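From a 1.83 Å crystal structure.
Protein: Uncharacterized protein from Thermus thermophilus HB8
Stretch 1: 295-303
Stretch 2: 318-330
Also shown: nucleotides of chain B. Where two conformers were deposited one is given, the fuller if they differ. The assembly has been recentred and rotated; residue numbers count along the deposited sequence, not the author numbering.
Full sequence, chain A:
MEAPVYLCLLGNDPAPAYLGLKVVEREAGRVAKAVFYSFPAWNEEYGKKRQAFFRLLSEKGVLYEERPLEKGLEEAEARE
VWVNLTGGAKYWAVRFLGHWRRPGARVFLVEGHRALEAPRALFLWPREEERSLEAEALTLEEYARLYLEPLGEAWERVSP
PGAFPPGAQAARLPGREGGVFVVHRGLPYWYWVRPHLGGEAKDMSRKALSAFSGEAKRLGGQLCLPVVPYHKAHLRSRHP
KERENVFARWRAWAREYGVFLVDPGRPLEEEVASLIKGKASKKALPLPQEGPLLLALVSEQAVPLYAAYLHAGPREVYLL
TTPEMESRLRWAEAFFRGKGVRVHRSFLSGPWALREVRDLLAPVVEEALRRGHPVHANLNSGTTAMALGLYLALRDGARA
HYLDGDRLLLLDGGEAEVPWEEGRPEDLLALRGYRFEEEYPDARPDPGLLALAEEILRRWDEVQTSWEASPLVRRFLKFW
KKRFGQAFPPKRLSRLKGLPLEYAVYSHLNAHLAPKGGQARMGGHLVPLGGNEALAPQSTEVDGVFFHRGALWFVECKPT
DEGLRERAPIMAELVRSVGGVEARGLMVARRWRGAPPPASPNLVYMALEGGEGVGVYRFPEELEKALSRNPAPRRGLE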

ATOM      1  N   LEU A 295      -1.871  -5.082  19.848  1.00 27.40           N
ATOM      2  CA  LEU A 295      -2.913  -5.689  19.043  1.00 28.06           C
ATOM      3  C   LEU A 295      -2.964  -4.968  17.698  1.00 28.47           C
ATOM      4  O   LEU A 295      -2.982  -3.748  17.657  1.00 25.75           O
ATOM      5  CB  LEU A 295      -4.263  -5.548  19.716  1.00 30.27           C
ATOM      6  CG  LEU A 295      -4.346  -5.767  21.218  1.00 33.21           C
ATOM      7  CD1 LEU A 295      -5.790  -5.590  21.659  1.00 36.18           C
ATOM      8  CD2 LEU A 295      -3.806  -7.110  21.585  1.00 33.29           C
ATOM      9  N   ALA A 296      -2.974  -5.732  16.616  1.00 26.22           N
ATOM     10  CA  ALA A 296      -2.986  -5.153  15.285  1.00 27.14           C
ATOM     11  C   ALA A 296      -3.581  -6.098  14.261  1.00 27.61           C
ATOM     12  O   ALA A 296      -3.544  -7.337  14.438  1.00 27.78           O
ATOM     13  CB  ALA A 296      -1.565  -4.783  14.859  1.00 25.64           C
ATOM     14  N   LEU A 297      -4.131  -5.509  13.191  0.50 26.31           N
ATOM     15  CA  LEU A 297      -4.499  -6.245  11.995  0.50 24.97           C
ATOM     16  C   LEU A 297      -3.249  -6.302  11.109  0.50 26.62           C
ATOM     17  O   LEU A 297      -2.286  -5.564  11.364  0.50 25.62           O
ATOM     18  CB  LEU A 297      -5.703  -5.551  11.334  0.50 24.87           C
ATOM     19  CG  LEU A 297      -6.704  -5.512  12.504  0.50 25.38           C
ATOM     20  CD1 LEU A 297      -7.272  -4.164  12.885  0.50 20.89           C
ATOM     21  CD2 LEU A 297      -7.732  -6.625  12.445  0.50 24.87           C
ATOM     22  N   VAL A 298      -3.240  -7.187  10.107  1.00 25.57           N
ATOM     23  CA  VAL A 298      -2.168  -7.239   9.134  1.00 26.23           C
ATOM     24  C   VAL A 298      -2.787  -7.002   7.770  1.00 25.69           C
ATOM     25  O   VAL A 298      -3.787  -7.622   7.398  1.00 25.99           O
ATOM     26  CB  VAL A 298      -1.381  -8.565   9.177  1.00 26.63           C
ATOM     27  CG1 VAL A 298      -0.325  -8.594   8.076  1.00 27.50           C
ATOM     28  CG2 VAL A 298      -0.704  -8.723  10.526  1.00 27.07           C
ATOM     29  N   SER A 299      -2.200  -6.079   7.028  1.00 24.86           N
ATOM     30  CA  SER A 299      -2.668  -5.768   5.691  1.00 24.06           C
ATOM     31  C   SER A 299      -1.528  -5.221   4.821  1.00 24.30           C
ATOM     32  O   SER A 299      -0.365  -5.523   5.084  1.00 24.44           O
ATOM     33  CB  SER A 299      -3.905  -4.886   5.749  1.00 24.14           C
ATOM     34  OG  SER A 299      -3.660  -3.638   6.379  1.00 24.41           O
ATOM     35  N   GLU A 300      -1.832  -4.482   3.760  1.00 24.98           N
ATOM     36  CA  GLU A 300      -0.852  -4.218   2.728  1.00 26.87           C
ATOM     37  C   GLU A 300       0.312  -3.345   3.223  1.00 26.87           C
ATOM     38  O   GLU A 300       1.459  -3.574   2.870  1.00 27.11           O
ATOM     39  CB  GLU A 300      -1.526  -3.603   1.492  1.00 29.97           C
ATOM     40  CG  GLU A 300      -0.561  -3.152   0.398  1.00 35.52           C
ATOM     41  CD  GLU A 300       0.250  -4.289  -0.221  1.00 45.04           C
ATOM     42  OE1 GLU A 300      -0.273  -5.427  -0.249  1.00 46.40           O
ATOM     43  OE2 GLU A 300       1.404  -4.039  -0.701  1.00 48.86           O
ATOM     44  N   GLN A 301       0.038  -2.364   4.065  1.00 25.60           N
ATOM     45  CA  GLN A 301       1.126  -1.463   4.505  1.00 24.47           C
ATOM     46  C   GLN A 301       1.831  -1.982   5.728  1.00 25.81           C
ATOM     47  O   GLN A 301       1.226  -2.159   6.769  1.00 24.41           O
ATOM     48  CB  GLN A 301       0.599  -0.068   4.761  1.00 23.76           C
ATOM     49  CG  GLN A 301      -0.057   0.556   3.575  1.00 24.11           C
ATOM     50  CD  GLN A 301       0.826   0.575   2.348  1.00 26.70           C
ATOM     51  OE1 GLN A 301       1.998   0.975   2.418  1.00 28.71           O
ATOM     52  NE2 GLN A 301       0.264   0.203   1.199  1.00 26.53           N
ATOM     53  N   ALA A 302       3.133  -2.211   5.611  1.00 24.96           N
ATOM     54  CA  ALA A 302       3.916  -2.663   6.758  1.00 26.29           C
ATOM     55  C   ALA A 302       4.328  -1.531   7.700  1.00 25.69           C
ATOM     56  O   ALA A 302       4.514  -1.765   8.865  1.00 23.90           O
ATOM     57  CB  ALA A 302       5.166  -3.379   6.277  1.00 29.44           C
ATOM     58  N   VAL A 303       4.465  -0.305   7.194  1.00 24.73           N
ATOM     59  CA  VAL A 303       5.026   0.776   8.025  1.00 25.92           C
ATOM     60  C   VAL A 303       4.236   1.048   9.326  1.00 24.22           C
ATOM     61  O   VAL A 303       4.839   1.200  10.368  1.00 24.06           O
ATOM     62  CB  VAL A 303       5.253   2.065   7.205  1.00 25.40           C
ATOM     63  CG1 VAL A 303       5.549   3.254   8.095  1.00 26.51           C
ATOM     64  CG2 VAL A 303       6.403   1.862   6.215  1.00 28.51           C
TER
ATOM     65  P     A B   3     -10.905   0.513   3.817  1.00 26.45           P
ATOM     66  OP1   A B   3     -12.132  -0.039   4.523  1.00 23.87           O
ATOM     67  OP2   A B   3     -10.583   1.930   4.207  1.00 27.62           O
ATOM     68  O5'   A B   3      -9.672  -0.441   4.104  1.00 25.07           O
ATOM     69  C5'   A B   3      -8.441  -0.385   3.369  1.00 27.44           C
ATOM     70  C4'   A B   3      -7.492  -1.360   4.026  1.00 26.31           C
ATOM     71  O4'   A B   3      -8.007  -2.718   3.882  1.00 25.77           O
ATOM     72  C3'   A B   3      -6.074  -1.378   3.468  1.00 23.64           C
ATOM     73  O3'   A B   3      -5.200  -1.289   4.576  1.00 24.07           O
ATOM     74  C2'   A B   3      -5.994  -2.744   2.767  1.00 25.10           C
ATOM     75  O2'   A B   3      -4.692  -3.283   2.708  1.00 24.69           O
ATOM     76  C1'   A B   3      -6.918  -3.573   3.650  1.00 24.92           C
ATOM     77  N9    A B   3      -7.431  -4.761   3.007  1.00 28.50           N
ATOM     78  C8    A B   3      -8.015  -4.830   1.764  1.00 29.33           C
ATOM     79  N7    A B   3      -8.419  -6.050   1.469  1.00 29.41           N
ATOM     80  C5    A B   3      -8.115  -6.799   2.593  1.00 28.52           C
ATOM     81  C6    A B   3      -8.315  -8.159   2.899  1.00 29.27           C
ATOM     82  N6    A B   3      -8.926  -9.004   2.073  1.00 31.99           N
ATOM     83  N1    A B   3      -7.914  -8.578   4.122  1.00 27.40           N
ATOM     84  C2    A B   3      -7.339  -7.703   4.956  1.00 29.23           C
ATOM     85  N3    A B   3      -7.091  -6.399   4.775  1.00 28.27           N
ATOM     86  C4    A B   3      -7.512  -6.012   3.555  1.00 28.12           C
ATOM     87  P     A B   4      -3.767  -0.569   4.493  1.00 24.10           P
ATOM     88  OP1   A B   4      -3.579   0.049   3.150  1.00 24.37           O
ATOM     89  OP2   A B   4      -2.698  -1.475   5.044  1.00 24.98           O
ATOM     90  O5'   A B   4      -4.078   0.601   5.537  1.00 24.33           O
ATOM     91  C5'   A B   4      -2.978   1.408   5.984  1.00 23.82           C
ATOM     92  C4'   A B   4      -3.517   2.764   6.374  1.00 22.03           C
ATOM     93  O4'   A B   4      -2.507   3.489   7.132  1.00 24.07           O
ATOM     94  C3'   A B   4      -3.863   3.638   5.176  1.00 22.84           C
ATOM     95  O3'   A B   4      -4.967   4.516   5.376  1.00 22.79           O
ATOM     96  C2'   A B   4      -2.585   4.471   5.041  1.00 24.16           C
ATOM     97  O2'   A B   4      -2.777   5.646   4.286  1.00 24.40           O
ATOM     98  C1'   A B   4      -2.298   4.733   6.508  1.00 23.12           C
ATOM     99  N9    A B   4      -0.956   5.218   6.796  1.00 25.46           N
ATOM    100  C8    A B   4      -0.678   6.329   7.552  1.00 24.03           C
ATOM    101  N7    A B   4       0.601   6.591   7.619  1.00 23.12           N
ATOM    102  C5    A B   4       1.207   5.619   6.829  1.00 24.55           C
ATOM    103  C6    A B   4       2.552   5.363   6.490  1.00 26.67           C
ATOM    104  N6    A B   4       3.586   6.113   6.887  1.00 26.05           N
ATOM    105  N1    A B   4       2.796   4.317   5.660  1.00 26.50           N
ATOM    106  C2    A B   4       1.759   3.584   5.233  1.00 27.21           C
ATOM    107  N3    A B   4       0.457   3.715   5.504  1.00 25.22           N
ATOM    108  C4    A B   4       0.243   4.759   6.317  1.00 24.54           C
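Stretch 2 (318-330) YLLTTPEMESRLR

Val 298 is the apolar centre of this contact. Its CA-to-CB bond points toward stretch 2, and with chi1 in the t well its CG1 lies 3.8 Å from CB of Arg 328, while CG2 reaches CD1 of Leu 329 and CD2 of Leu 319, each at 4.1 Å. One branched residue thus touches both the strand and the helix of stretch 2.

Stretch 2 supplies these surfaces by running as strand 318-321, turning through a short 3-10 segment at 323-324, and entering a helix at 326 with Met 325, a selenomethionine, at the N-cap. Its strand runs parallel to strand 295-297, the two axes crossing at -21° and approaching to 4.9 Å. The register is simple: Leu 295 pairs with Tyr 318, Ala 296 with Leu 319, Leu 297 with Leu 320. Leu 295, Leu 297, Tyr 318 and Leu 320 share one sheet face, where CD2 of Leu 295 meets CD1 of Tyr 318 at 3.6 Å; on the other, CB of Ala 296 lies 4.2 Å from CD2 of Leu 319.

Three backbone hydrogen bonds, all 3.1 Å, hold the pairing: Ala 296 N to Tyr 318 O, Leu 320 N to Ala 296 O, and Val 298 N to Leu 320 O. The Thr 321 hydroxyl extends the ladder, OG1 donating to Val 298 O at 2.6 Å.

Beyond it, SE of Met 325 packs 4.1 Å from CA of Ser 299. At the polar edge, Arg 328 reaches out from the helix with chi1 to chi3 all m, and NH1 and NH2 both donate to Glu 300 O, at 2.8 and 2.9 Å. The salt bridge from Glu 300 OE1 to Arg 328 NH1 is long, 3.7 Å, but a water bridges the same two atoms. The rule is economical: an arginine grips a loop carbonyl while its CB packs against valine.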

ATOM      1  N   TYR A 318      -0.602  -9.624  19.202  1.00 28.25           N
ATOM      2  CA  TYR A 318      -1.731 -10.377  18.696  1.00 28.16           C
ATOM      3  C   TYR A 318      -2.043  -9.842  17.324  1.00 30.32           C
ATOM      4  O   TYR A 318      -2.277  -8.649  17.205  1.00 30.34           O
ATOM      5  CB  TYR A 318      -2.942 -10.176  19.585  1.00 28.31           C
ATOM      6  CG  TYR A 318      -2.815 -10.823  20.957  1.00 30.01           C
ATOM      7  CD1 TYR A 318      -2.084 -10.217  21.960  1.00 30.75           C
ATOM      8  CD2 TYR A 318      -3.460 -12.030  21.244  1.00 30.52           C
ATOM      9  CE1 TYR A 318      -1.974 -10.800  23.222  1.00 31.87           C
ATOM     10  CE2 TYR A 318      -3.346 -12.623  22.490  1.00 31.56           C
ATOM     11  CZ  TYR A 318      -2.605 -12.012  23.478  1.00 33.00           C
ATOM     12  OH  TYR A 318      -2.499 -12.586  24.740  1.00 32.94           O
ATOM     13  N   LEU A 319      -1.975 -10.705  16.316  1.00 26.65           N
ATOM     14  CA  LEU A 319      -2.090 -10.337  14.918  1.00 28.37           C
ATOM     15  C   LEU A 319      -3.265 -11.061  14.287  1.00 29.42           C
ATOM     16  O   LEU A 319      -3.317 -12.287  14.326  1.00 30.41           O
ATOM     17  CB  LEU A 319      -0.803 -10.674  14.161  1.00 28.54           C
ATOM     18  CG  LEU A 319       0.485 -10.021  14.624  1.00 30.05           C
ATOM     19  CD1 LEU A 319       1.699 -10.558  13.896  1.00 30.53           C
ATOM     20  CD2 LEU A 319       0.367  -8.502  14.463  1.00 32.13           C
ATOM     21  N   LEU A 320      -4.221 -10.317  13.727  1.00 26.71           N
ATOM     22  CA  LEU A 320      -5.371 -10.891  13.050  1.00 27.01           C
ATOM     23  C   LEU A 320      -5.431 -10.463  11.619  1.00 30.93           C
ATOM     24  O   LEU A 320      -5.222  -9.297  11.318  1.00 27.18           O
ATOM     25  CB  LEU A 320      -6.671 -10.459  13.741  1.00 29.06           C
ATOM     26  CG  LEU A 320      -6.876 -10.870  15.192  1.00 31.22           C
ATOM     27  CD1 LEU A 320      -8.217 -10.361  15.737  1.00 32.34           C
ATOM     28  CD2 LEU A 320      -6.794 -12.365  15.336  1.00 35.94           C
ATOM     29  N   THR A 321      -5.728 -11.390  10.716  1.00 27.01           N
ATOM     30  CA  THR A 321      -6.013 -11.013   9.343  1.00 28.12           C
ATOM     31  C   THR A 321      -6.817 -12.098   8.626  1.00 28.65           C
ATOM     32  O   THR A 321      -7.305 -13.039   9.249  1.00 28.59           O
ATOM     33  CB  THR A 321      -4.745 -10.594   8.559  1.00 27.64           C
ATOM     34  OG1 THR A 321      -5.146  -9.877   7.378  1.00 26.66           O
ATOM     35  CG2 THR A 321      -3.874 -11.775   8.212  1.00 28.23           C
ATOM     36  N   THR A 322      -6.993 -11.910   7.335  1.00 27.08           N
ATOM     37  CA  THR A 322      -7.806 -12.751   6.514  1.00 27.74           C
ATOM     38  C   THR A 322      -6.916 -13.793   5.846  1.00 29.10           C
ATOM     39  O   THR A 322      -5.688 -13.640   5.698  1.00 30.78           O
ATOM     40  CB  THR A 322      -8.513 -11.941   5.416  1.00 27.67           C
ATOM     41  OG1 THR A 322      -7.527 -11.172   4.718  1.00 26.51           O
ATOM     42  CG2 THR A 322      -9.530 -11.013   6.011  1.00 29.51           C
ATOM     43  N   PRO A 323      -7.539 -14.885   5.407  1.00 31.91           N
ATOM     44  CA  PRO A 323      -6.733 -15.937   4.790  1.00 32.63           C
ATOM     45  C   PRO A 323      -5.999 -15.475   3.564  1.00 33.16           C
ATOM     46  O   PRO A 323      -4.884 -15.916   3.337  1.00 35.47           O
ATOM     47  CB  PRO A 323      -7.755 -17.050   4.480  1.00 34.88           C
ATOM     48  CG  PRO A 323      -9.089 -16.498   4.749  1.00 33.39           C
ATOM     49  CD  PRO A 323      -8.966 -15.207   5.486  1.00 31.09           C
ATOM     50  N   GLU A 324      -6.569 -14.556   2.785  1.00 33.01           N
ATOM     51  CA  GLU A 324      -5.843 -14.011   1.631  1.00 35.10           C
ATOM     52  C   GLU A 324      -4.584 -13.168   1.985  1.00 37.07           C
ATOM     53  O   GLU A 324      -3.768 -12.871   1.112  1.00 36.79           O
ATOM     54  CB  GLU A 324      -6.781 -13.242   0.685  1.00 37.48           C
ATOM     55  CG  GLU A 324      -7.539 -12.063   1.285  1.00 36.21           C
ATOM     56  CD  GLU A 324      -8.928 -12.431   1.802  1.00 35.60           C
ATOM     57  OE1 GLU A 324      -9.950 -11.774   1.457  1.00 35.54           O
ATOM     58  OE2 GLU A 324      -9.018 -13.386   2.568  1.00 33.61           O
HETATM   59  N   MSE A 325      -4.400 -12.822   3.257  1.00 32.01           N
HETATM   60  CA  MSE A 325      -3.196 -12.110   3.706  1.00 32.80           C
HETATM   61  C   MSE A 325      -2.307 -13.076   4.469  1.00 30.56           C
HETATM   62  O   MSE A 325      -1.477 -12.650   5.293  1.00 30.31           O
HETATM   63  CB  MSE A 325      -3.602 -10.926   4.606  1.00 32.26           C
HETATM   64  CG  MSE A 325      -4.377  -9.792   3.949  1.00 37.91           C
HETATM   65 SE   MSE A 325      -3.107  -8.708   2.888  1.00 39.68          SE
HETATM   66  CE  MSE A 325      -4.489  -7.471   2.236  1.00 43.71           C
ATOM     67  N   GLU A 326      -2.428 -14.394   4.222  1.00 31.80           N
ATOM     68  CA  GLU A 326      -1.621 -15.351   4.978  0.50 33.00           C
ATOM     69  C   GLU A 326      -0.117 -15.067   4.870  1.00 31.26           C
ATOM     70  O   GLU A 326       0.568 -15.105   5.861  1.00 32.57           O
ATOM     71  CB  GLU A 326      -1.922 -16.797   4.559  0.50 35.79           C
ATOM     72  CG  GLU A 326      -1.053 -17.819   5.273  0.50 38.42           C
ATOM     73  CD  GLU A 326       0.263 -18.065   4.554  0.50 40.51           C
ATOM     74  OE1 GLU A 326       0.331 -17.832   3.328  0.50 40.48           O
ATOM     75  OE2 GLU A 326       1.226 -18.499   5.217  0.50 46.50           O
ATOM     76  N   SER A 327       0.391 -14.780   3.675  1.00 32.09           N
ATOM     77  CA  SER A 327       1.830 -14.512   3.509  1.00 35.69           C
ATOM     78  C   SER A 327       2.284 -13.351   4.394  1.00 33.00           C
ATOM     79  O   SER A 327       3.272 -13.445   5.114  1.00 31.26           O
ATOM     80  CB  SER A 327       2.175 -14.160   2.061  1.00 39.34           C
ATOM     81  OG  SER A 327       1.894 -15.250   1.213  1.00 50.99           O
ATOM     82  N   ARG A 328       1.542 -12.259   4.346  1.00 30.37           N
ATOM     83  CA  ARG A 328       1.914 -11.100   5.174  1.00 30.79           C
ATOM     84  C   ARG A 328       1.865 -11.415   6.663  1.00 30.29           C
ATOM     85  O   ARG A 328       2.698 -10.925   7.437  1.00 29.85           O
ATOM     86  CB  ARG A 328       1.062  -9.887   4.822  1.00 31.82           C
ATOM     87  CG  ARG A 328       1.230  -9.436   3.364  1.00 36.01           C
ATOM     88  CD  ARG A 328       2.636  -8.926   3.130  1.00 37.77           C
ATOM     89  NE  ARG A 328       2.894  -7.764   3.979  1.00 37.98           N
ATOM     90  CZ  ARG A 328       2.633  -6.503   3.630  1.00 36.94           C
ATOM     91  NH1 ARG A 328       2.140  -6.222   2.425  1.00 34.57           N
ATOM     92  NH2 ARG A 328       2.861  -5.522   4.506  1.00 38.57           N
ATOM     93  N   LEU A 329       0.889 -12.217   7.081  1.00 29.57           N
ATOM     94  CA  LEU A 329       0.803 -12.618   8.463  1.00 29.96           C
ATOM     95  C   LEU A 329       2.031 -13.450   8.825  1.00 32.42           C
ATOM     96  O   LEU A 329       2.635 -13.252   9.891  1.00 33.09           O
ATOM     97  CB  LEU A 329      -0.475 -13.402   8.734  1.00 30.73           C
ATOM     98  CG  LEU A 329      -0.703 -13.921  10.146  1.00 31.76           C
ATOM     99  CD1 LEU A 329      -0.802 -12.777  11.117  1.00 31.16           C
ATOM    100  CD2 LEU A 329      -1.975 -14.760  10.200  1.00 33.38           C
ATOM    101  N   ARG A 330       2.393 -14.380   7.946  1.00 33.48           N
ATOM    102  CA  ARG A 330       3.572 -15.241   8.189  1.00 35.98           C
ATOM    103  C   ARG A 330       4.843 -14.393   8.404  1.00 32.68           C
ATOM    104  O   ARG A 330       5.625 -14.617   9.338  1.00 31.53           O
ATOM    105  CB  ARG A 330       3.763 -16.192   7.000  1.00 39.46           C
ATOM    106  CG  ARG A 330       4.964 -17.124   7.084  1.00 48.98           C
ATOM    107  CD  ARG A 330       5.076 -17.951   5.800  1.00 53.53           C
ATOM    108  NE  ARG A 330       6.182 -18.915   5.855  1.00 61.06           N
ATOM    109  CZ  ARG A 330       6.569 -19.689   4.834  1.00 63.89           C
ATOM    110  NH1 ARG A 330       5.958 -19.624   3.659  1.00 67.41           N
ATOM    111  NH2 ARG A 330       7.588 -20.525   4.984  1.00 67.68           N
TER
HETATM  112  O   HOH W   1       1.365  -7.768   0.248  1.00 40.56           O